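Local coordinates for protein lantibiotic dehydratase (PDB 5EHK) that probably dehydrates serine and threonine residues of the NAI-107 lantibiotic precursor peptide in a tRNA-dependent reaction, at residues L91-L102 with A125-M136. Residues are numbered along the deposited sequence; the frame is centred on the assembly and turned at random.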
ATOM      1  N   LEU A  91      -3.147  47.234  22.297  1.00 31.52           N
ATOM      2  CA  LEU A  91      -3.745  46.698  21.074  1.00 39.72           C
ATOM      3  C   LEU A  91      -3.308  47.421  19.817  1.00 38.47           C
ATOM      4  O   LEU A  91      -3.161  46.802  18.772  1.00 43.14           O
ATOM      5  CB  LEU A  91      -5.277  46.712  21.128  1.00 41.14           C
ATOM      6  CG  LEU A  91      -6.019  46.441  19.803  1.00 33.60           C
ATOM      7  CD1 LEU A  91      -5.746  45.046  19.276  1.00 32.84           C
ATOM      8  CD2 LEU A  91      -7.514  46.640  19.960  1.00 41.67           C
ATOM      9  N   MET A  92      -3.148  48.734  19.885  1.00 46.11           N
ATOM     10  CA  MET A  92      -2.700  49.453  18.698  1.00 42.16           C
ATOM     11  C   MET A  92      -1.236  49.174  18.496  1.00 34.61           C
ATOM     12  O   MET A  92      -0.766  49.165  17.369  1.00 38.18           O
ATOM     13  CB  MET A  92      -2.972  50.960  18.772  1.00 38.71           C
ATOM     14  CG  MET A  92      -4.401  51.375  18.434  1.00 39.55           C
ATOM     15  SD  MET A  92      -5.090  50.765  16.866  1.00 42.46           S
ATOM     16  CE  MET A  92      -5.990  49.299  17.400  1.00 43.02           C
ATOM     17  N   GLU A  93      -0.524  48.942  19.596  1.00 38.33           N
ATOM     18  CA  GLU A  93       0.900  48.604  19.543  1.00 40.87           C
ATOM     19  C   GLU A  93       1.092  47.185  19.013  1.00 40.46           C
ATOM     20  O   GLU A  93       2.008  46.907  18.233  1.00 37.46           O
ATOM     21  CB  GLU A  93       1.546  48.735  20.925  1.00 38.71           C
ATOM     22  CG  GLU A  93       3.066  48.652  20.896  1.00 44.74           C
ATOM     23  CD  GLU A  93       3.712  48.815  22.267  1.00 48.29           C
ATOM     24  OE1 GLU A  93       3.110  49.452  23.148  1.00 44.15           O
ATOM     25  OE2 GLU A  93       4.831  48.302  22.470  1.00 54.66           O
ATOM     26  N   ALA A  94       0.230  46.286  19.465  1.00 42.74           N
ATOM     27  CA  ALA A  94       0.255  44.911  19.001  1.00 43.06           C
ATOM     28  C   ALA A  94      -0.020  44.840  17.501  1.00 36.37           C
ATOM     29  O   ALA A  94       0.650  44.101  16.785  1.00 39.18           O
ATOM     30  CB  ALA A  94      -0.759  44.057  19.779  1.00 40.67           C
ATOM     31  N   VAL A  95      -0.992  45.611  17.027  1.00 31.55           N
ATOM     32  CA  VAL A  95      -1.361  45.571  15.616  1.00 35.73           C
ATOM     33  C   VAL A  95      -0.292  46.241  14.740  1.00 34.16           C
ATOM     34  O   VAL A  95      -0.083  45.845  13.599  1.00 38.88           O
ATOM     35  CB  VAL A  95      -2.798  46.117  15.356  1.00 34.52           C
ATOM     36  CG1 VAL A  95      -3.102  46.170  13.866  1.00 32.51           C
ATOM     37  CG2 VAL A  95      -3.825  45.239  16.036  1.00 29.45           C
ATOM     38  N   GLU A  96       0.399  47.236  15.283  1.00 33.16           N
ATOM     39  CA  GLU A  96       1.533  47.860  14.586  1.00 41.30           C
ATOM     40  C   GLU A  96       2.681  46.863  14.370  1.00 39.40           C
ATOM     41  O   GLU A  96       3.504  47.014  13.462  1.00 33.70           O
ATOM     42  CB  GLU A  96       2.055  49.069  15.380  1.00 37.22           C
ATOM     43  CG  GLU A  96       1.882  50.408  14.667  1.00 39.68           C
ATOM     44  CD  GLU A  96       1.325  51.498  15.575  1.00 41.39           C
ATOM     45  OE1 GLU A  96       1.705  51.558  16.769  1.00 33.09           O
ATOM     46  OE2 GLU A  96       0.497  52.294  15.084  1.00 42.99           O
ATOM     47  N   LEU A  97       2.707  45.838  15.209  1.00 39.06           N
ATOM     48  CA  LEU A  97       3.758  44.851  15.179  1.00 37.28           C
ATOM     49  C   LEU A  97       3.382  43.641  14.320  1.00 37.73           C
ATOM     50  O   LEU A  97       4.191  43.182  13.521  1.00 40.82           O
ATOM     51  CB  LEU A  97       4.043  44.410  16.605  1.00 32.94           C
ATOM     52  CG  LEU A  97       5.229  43.496  16.820  1.00 31.19           C
ATOM     53  CD1 LEU A  97       6.480  44.168  16.301  1.00 37.48           C
ATOM     54  CD2 LEU A  97       5.347  43.212  18.291  1.00 39.65           C
ATOM     55  N   ALA A  98       2.153  43.149  14.458  1.00 34.57           N
ATOM     56  CA  ALA A  98       1.723  41.938  13.751  1.00 38.05           C
ATOM     57  C   ALA A  98       1.328  42.207  12.307  1.00 42.74           C
ATOM     58  O   ALA A  98       1.506  41.360  11.431  1.00 45.52           O
ATOM     59  CB  ALA A  98       0.575  41.233  14.495  1.00 33.43           C
ATOM     60  N   SER A  99       0.762  43.380  12.065  1.00 38.81           N
ATOM     61  CA  SER A  99       0.278  43.710  10.737  1.00 41.55           C
ATOM     62  C   SER A  99       0.431  45.207  10.494  1.00 44.06           C
ATOM     63  O   SER A  99      -0.516  45.963  10.693  1.00 44.80           O
ATOM     64  CB  SER A  99      -1.188  43.283  10.593  1.00 33.06           C
ATOM     65  OG  SER A  99      -1.726  43.715   9.360  1.00 32.62           O
ATOM     66  N   PRO A 100       1.628  45.646  10.067  1.00 48.73           N
ATOM     67  CA  PRO A 100       1.783  47.079   9.801  1.00 42.44           C
ATOM     68  C   PRO A 100       0.749  47.578   8.801  1.00 41.54           C
ATOM     69  O   PRO A 100       0.283  48.699   8.940  1.00 48.31           O
ATOM     70  CB  PRO A 100       3.218  47.193   9.251  1.00 45.93           C
ATOM     71  CG  PRO A 100       3.609  45.807   8.853  1.00 47.00           C
ATOM     72  CD  PRO A 100       2.879  44.904   9.822  1.00 49.38           C
ATOM     73  N   SER A 101       0.376  46.750   7.832  1.00 42.42           N
ATOM     74  CA  SER A 101      -0.637  47.138   6.852  1.00 44.16           C
ATOM     75  C   SER A 101      -1.982  47.494   7.489  1.00 47.82           C
ATOM     76  O   SER A 101      -2.597  48.503   7.124  1.00 52.35           O
ATOM     77  CB  SER A 101      -0.848  46.034   5.811  1.00 42.56           C
ATOM     78  OG  SER A 101      -1.569  44.946   6.361  1.00 38.91           O
ATOM     79  N   LEU A 102      -2.436  46.675   8.436  1.00 44.48           N
ATOM     80  CA  LEU A 102      -3.699  46.944   9.111  1.00 39.48           C
ATOM     81  C   LEU A 102      -3.539  48.168   9.989  1.00 45.93           C
ATOM     82  O   LEU A 102      -4.478  48.945  10.166  1.00 44.43           O
ATOM     83  CB  LEU A 102      -4.139  45.746   9.953  1.00 40.90           C
ATOM     84  CG  LEU A 102      -5.412  45.941  10.785  1.00 43.93           C
ATOM     85  CD1 LEU A 102      -6.595  46.251   9.883  1.00 43.41           C
ATOM     86  CD2 LEU A 102      -5.707  44.711  11.626  1.00 38.07           C
ATOM     87  N   ALA A 125     -10.997  44.772   6.724  1.00 54.79           N
ATOM     88  CA  ALA A 125     -10.079  45.225   7.777  1.00 47.62           C
ATOM     89  C   ALA A 125     -10.635  45.103   9.191  1.00 48.81           C
ATOM     90  O   ALA A 125      -9.895  44.815  10.129  1.00 46.83           O
ATOM     91  CB  ALA A 125      -9.662  46.651   7.522  1.00 55.48           C
ATOM     92  N   ALA A 126     -11.928  45.361   9.347  1.00 51.36           N
ATOM     93  CA  ALA A 126     -12.577  45.214  10.640  1.00 43.64           C
ATOM     94  C   ALA A 126     -12.497  43.761  11.144  1.00 43.86           C
ATOM     95  O   ALA A 126     -12.171  43.522  12.307  1.00 39.79           O
ATOM     96  CB  ALA A 126     -14.003  45.678  10.561  1.00 51.47           C
ATOM     97  N   LEU A 127     -12.761  42.794  10.266  1.00 47.76           N
ATOM     98  CA  LEU A 127     -12.678  41.377  10.643  1.00 42.14           C
ATOM     99  C   LEU A 127     -11.261  40.977  11.064  1.00 39.64           C
ATOM    100  O   LEU A 127     -11.071  40.201  12.000  1.00 35.21           O
ATOM    101  CB  LEU A 127     -13.192  40.462   9.525  1.00 40.39           C
ATOM    102  CG  LEU A 127     -14.699  40.450   9.260  1.00 42.86           C
ATOM    103  CD1 LEU A 127     -15.053  39.425   8.194  1.00 43.23           C
ATOM    104  CD2 LEU A 127     -15.470  40.168  10.545  1.00 41.71           C
ATOM    105  N   ALA A 128     -10.271  41.502  10.354  1.00 39.98           N
ATOM    106  CA  ALA A 128      -8.881  41.298  10.722  1.00 37.44           C
ATOM    107  C   ALA A 128      -8.629  41.839  12.125  1.00 37.89           C
ATOM    108  O   ALA A 128      -8.017  41.172  12.960  1.00 40.03           O
ATOM    109  CB  ALA A 128      -7.966  41.985   9.724  1.00 41.03           C
ATOM    110  N   LEU A 129      -9.123  43.044  12.391  1.00 42.69           N
ATOM    111  CA  LEU A 129      -8.924  43.661  13.695  1.00 40.27           C
ATOM    112  C   LEU A 129      -9.626  42.867  14.784  1.00 39.74           C
ATOM    113  O   LEU A 129      -9.091  42.691  15.880  1.00 35.76           O
ATOM    114  CB  LEU A 129      -9.479  45.074  13.705  1.00 36.53           C
ATOM    115  CG  LEU A 129      -9.279  45.710  15.073  1.00 42.65           C
ATOM    116  CD1 LEU A 129      -7.883  46.314  15.183  1.00 41.76           C
ATOM    117  CD2 LEU A 129     -10.366  46.725  15.364  1.00 46.30           C
ATOM    118  N   LEU A 130     -10.804  42.351  14.451  1.00 38.47           N
ATOM    119  CA  LEU A 130     -11.593  41.561  15.385  1.00 36.80           C
ATOM    120  C   LEU A 130     -10.852  40.298  15.782  1.00 36.35           C
ATOM    121  O   LEU A 130     -10.923  39.876  16.928  1.00 36.61           O
ATOM    122  CB  LEU A 130     -12.954  41.215  14.779  1.00 39.81           C
ATOM    123  CG  LEU A 130     -13.935  40.425  15.643  1.00 41.79           C
ATOM    124  CD1 LEU A 130     -14.228  41.161  16.934  1.00 41.23           C
ATOM    125  CD2 LEU A 130     -15.215  40.157  14.862  1.00 46.73           C
ATOM    126  N   ARG A 131     -10.161  39.691  14.824  1.00 38.14           N
ATOM    127  CA  ARG A 131      -9.363  38.504  15.090  1.00 35.43           C
ATOM    128  C   ARG A 131      -8.283  38.830  16.100  1.00 37.15           C
ATOM    129  O   ARG A 131      -8.010  38.037  16.999  1.00 37.25           O
ATOM    130  CB  ARG A 131      -8.743  37.969  13.809  1.00 41.42           C
ATOM    131  CG  ARG A 131      -9.748  37.431  12.833  1.00 36.54           C
ATOM    132  CD  ARG A 131      -9.082  37.033  11.537  1.00 37.91           C
ATOM    133  NE  ARG A 131     -10.091  36.766  10.520  1.00 51.28           N
ATOM    134  CZ  ARG A 131     -10.754  35.616  10.427  1.00 57.06           C
ATOM    135  NH1 ARG A 131     -10.497  34.627  11.283  1.00 51.02           N
ATOM    136  NH2 ARG A 131     -11.666  35.452   9.476  1.00 55.12           N
ATOM    137  N   TYR A 132      -7.637  39.978  15.909  1.00 34.15           N
ATOM    138  CA  TYR A 132      -6.575  40.433  16.807  1.00 34.13           C
ATOM    139  C   TYR A 132      -7.078  40.841  18.209  1.00 36.85           C
ATOM    140  O   TYR A 132      -6.356  40.706  19.198  1.00 37.60           O
ATOM    141  CB  TYR A 132      -5.795  41.585  16.162  1.00 33.52           C
ATOM    142  CG  TYR A 132      -4.866  41.165  15.029  1.00 36.84           C
ATOM    143  CD1 TYR A 132      -3.969  40.111  15.184  1.00 35.02           C
ATOM    144  CD2 TYR A 132      -4.906  41.810  13.797  1.00 32.91           C
ATOM    145  CE1 TYR A 132      -3.131  39.728  14.155  1.00 33.90           C
ATOM    146  CE2 TYR A 132      -4.077  41.437  12.768  1.00 36.49           C
ATOM    147  CZ  TYR A 132      -3.190  40.396  12.950  1.00 40.25           C
ATOM    148  OH  TYR A 132      -2.368  40.026  11.916  1.00 40.23           O
ATOM    149  N   ASP A 133      -8.307  41.344  18.291  1.00 34.60           N
ATOM    150  CA  ASP A 133      -8.881  41.759  19.566  1.00 33.65           C
ATOM    151  C   ASP A 133      -9.148  40.497  20.380  1.00 34.98           C
ATOM    152  O   ASP A 133      -8.566  40.301  21.448  1.00 34.28           O
ATOM    153  CB  ASP A 133     -10.195  42.524  19.311  1.00 40.84           C
ATOM    154  CG  ASP A 133     -10.745  43.243  20.560  1.00 46.56           C
ATOM    155  OD1 ASP A 133     -10.566  42.763  21.706  1.00 51.50           O
ATOM    156  OD2 ASP A 133     -11.385  44.304  20.377  1.00 42.35           O
ATOM    157  N   ILE A 134      -9.995  39.629  19.830  1.00 34.28           N
ATOM    158  CA  ILE A 134     -10.314  38.340  20.415  1.00 27.37           C
ATOM    159  C   ILE A 134      -9.060  37.610  20.855  1.00 34.54           C
ATOM    160  O   ILE A 134      -9.024  37.035  21.947  1.00 35.05           O
ATOM    161  CB  ILE A 134     -11.054  37.461  19.397  1.00 28.00           C
ATOM    162  CG1 ILE A 134     -12.398  38.099  19.067  1.00 29.93           C
ATOM    163  CG2 ILE A 134     -11.260  36.051  19.934  1.00 24.10           C
ATOM    164  CD1 ILE A 134     -13.271  37.266  18.197  1.00 32.77           C
ATOM    165  N   ARG A 135      -8.025  37.648  20.015  1.00 31.94           N
ATOM    166  CA  ARG A 135      -6.786  36.967  20.343  1.00 29.78           C
ATOM    167  C   ARG A 135      -6.191  37.525  21.605  1.00 29.78           C
ATOM    168  O   ARG A 135      -5.826  36.771  22.503  1.00 30.88           O
ATOM    169  CB  ARG A 135      -5.742  37.095  19.246  1.00 37.05           C
ATOM    170  CG  ARG A 135      -4.653  36.060  19.393  1.00 32.77           C
ATOM    171  CD  ARG A 135      -3.336  36.477  18.783  1.00 32.23           C
ATOM    172  NE  ARG A 135      -2.496  35.297  18.632  1.00 41.06           N
ATOM    173  CZ  ARG A 135      -2.406  34.579  17.519  1.00 37.22           C
ATOM    174  NH1 ARG A 135      -3.065  34.953  16.423  1.00 35.68           N
ATOM    175  NH2 ARG A 135      -1.628  33.507  17.496  1.00 33.77           N
ATOM    176  N   MET A 136      -6.100  38.851  21.659  1.00 28.31           N
ATOM    177  CA  MET A 136      -5.420  39.552  22.747  1.00 31.81           C
ATOM    178  C   MET A 136      -6.071  39.280  24.091  1.00 33.83           C
ATOM    179  O   MET A 136      -5.440  39.396  25.156  1.00 28.94           O
ATOM    180  CB  MET A 136      -5.408  41.053  22.494  1.00 30.89           C
ATOM    181  CG  MET A 136      -4.455  41.788  23.396  1.00 29.45           C
ATOM    182  SD  MET A 136      -4.112  43.472  22.860  1.00 38.67           S
ATOM    183  CE  MET A 136      -2.470  43.687  23.554  1.00 38.67           C
TER
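Tyr132 and Leu102 meet in a single knob-into-hole contact, part of the packing of helices 92-98 and 100-110 on helix 119-138. Leu102 is the knob, seated among Ala125, Ala128, Leu129 and Tyr132. Its two methyls divide the work: CD1 reaches the Ala125 end, 3.9 Å from Ala125 CB, while CD2 lies 4.0 Å from Ala128 CB. Leu102 CD2 also meets the Tyr132 ring at its edge, near the ring plane, 3.7 Å from Tyr132 CD2. With CG anti to the carbonyl carbon (chi1 -73°), the Tyr132 ring reaches Ala98 and Ser99. There Ala98 CB approaches Tyr132 CE1 obliquely at 4.0 Å, and Ser99 CB comes within 3.7 Å of Tyr132 OH. Ser99 is the first residue after helix 92-98 and the N-cap of helix 100-110, its OG accepting from Leu102 N at 3.2 Å, so the residue at the break between the helices also holds the backbone N-H of the knob. Farther along, the chain of Met136 is extended beyond CG and carries SD to 3.9 Å from Leu91 CB, while Leu129 CD1 meets Met92 CE and Val95 CG2. Phe146 packs against the Tyr132 ring, its plane turned by about 25°, and Leu106 of helix 100-110 touches Leu129. The N-to-C directions of the short segments 92-98 and 125-136 differ by 118°, an arrangement typical of apolar packing between steeply crossed helices, here in the N-terminal region of the lantibiotic dehydratase family.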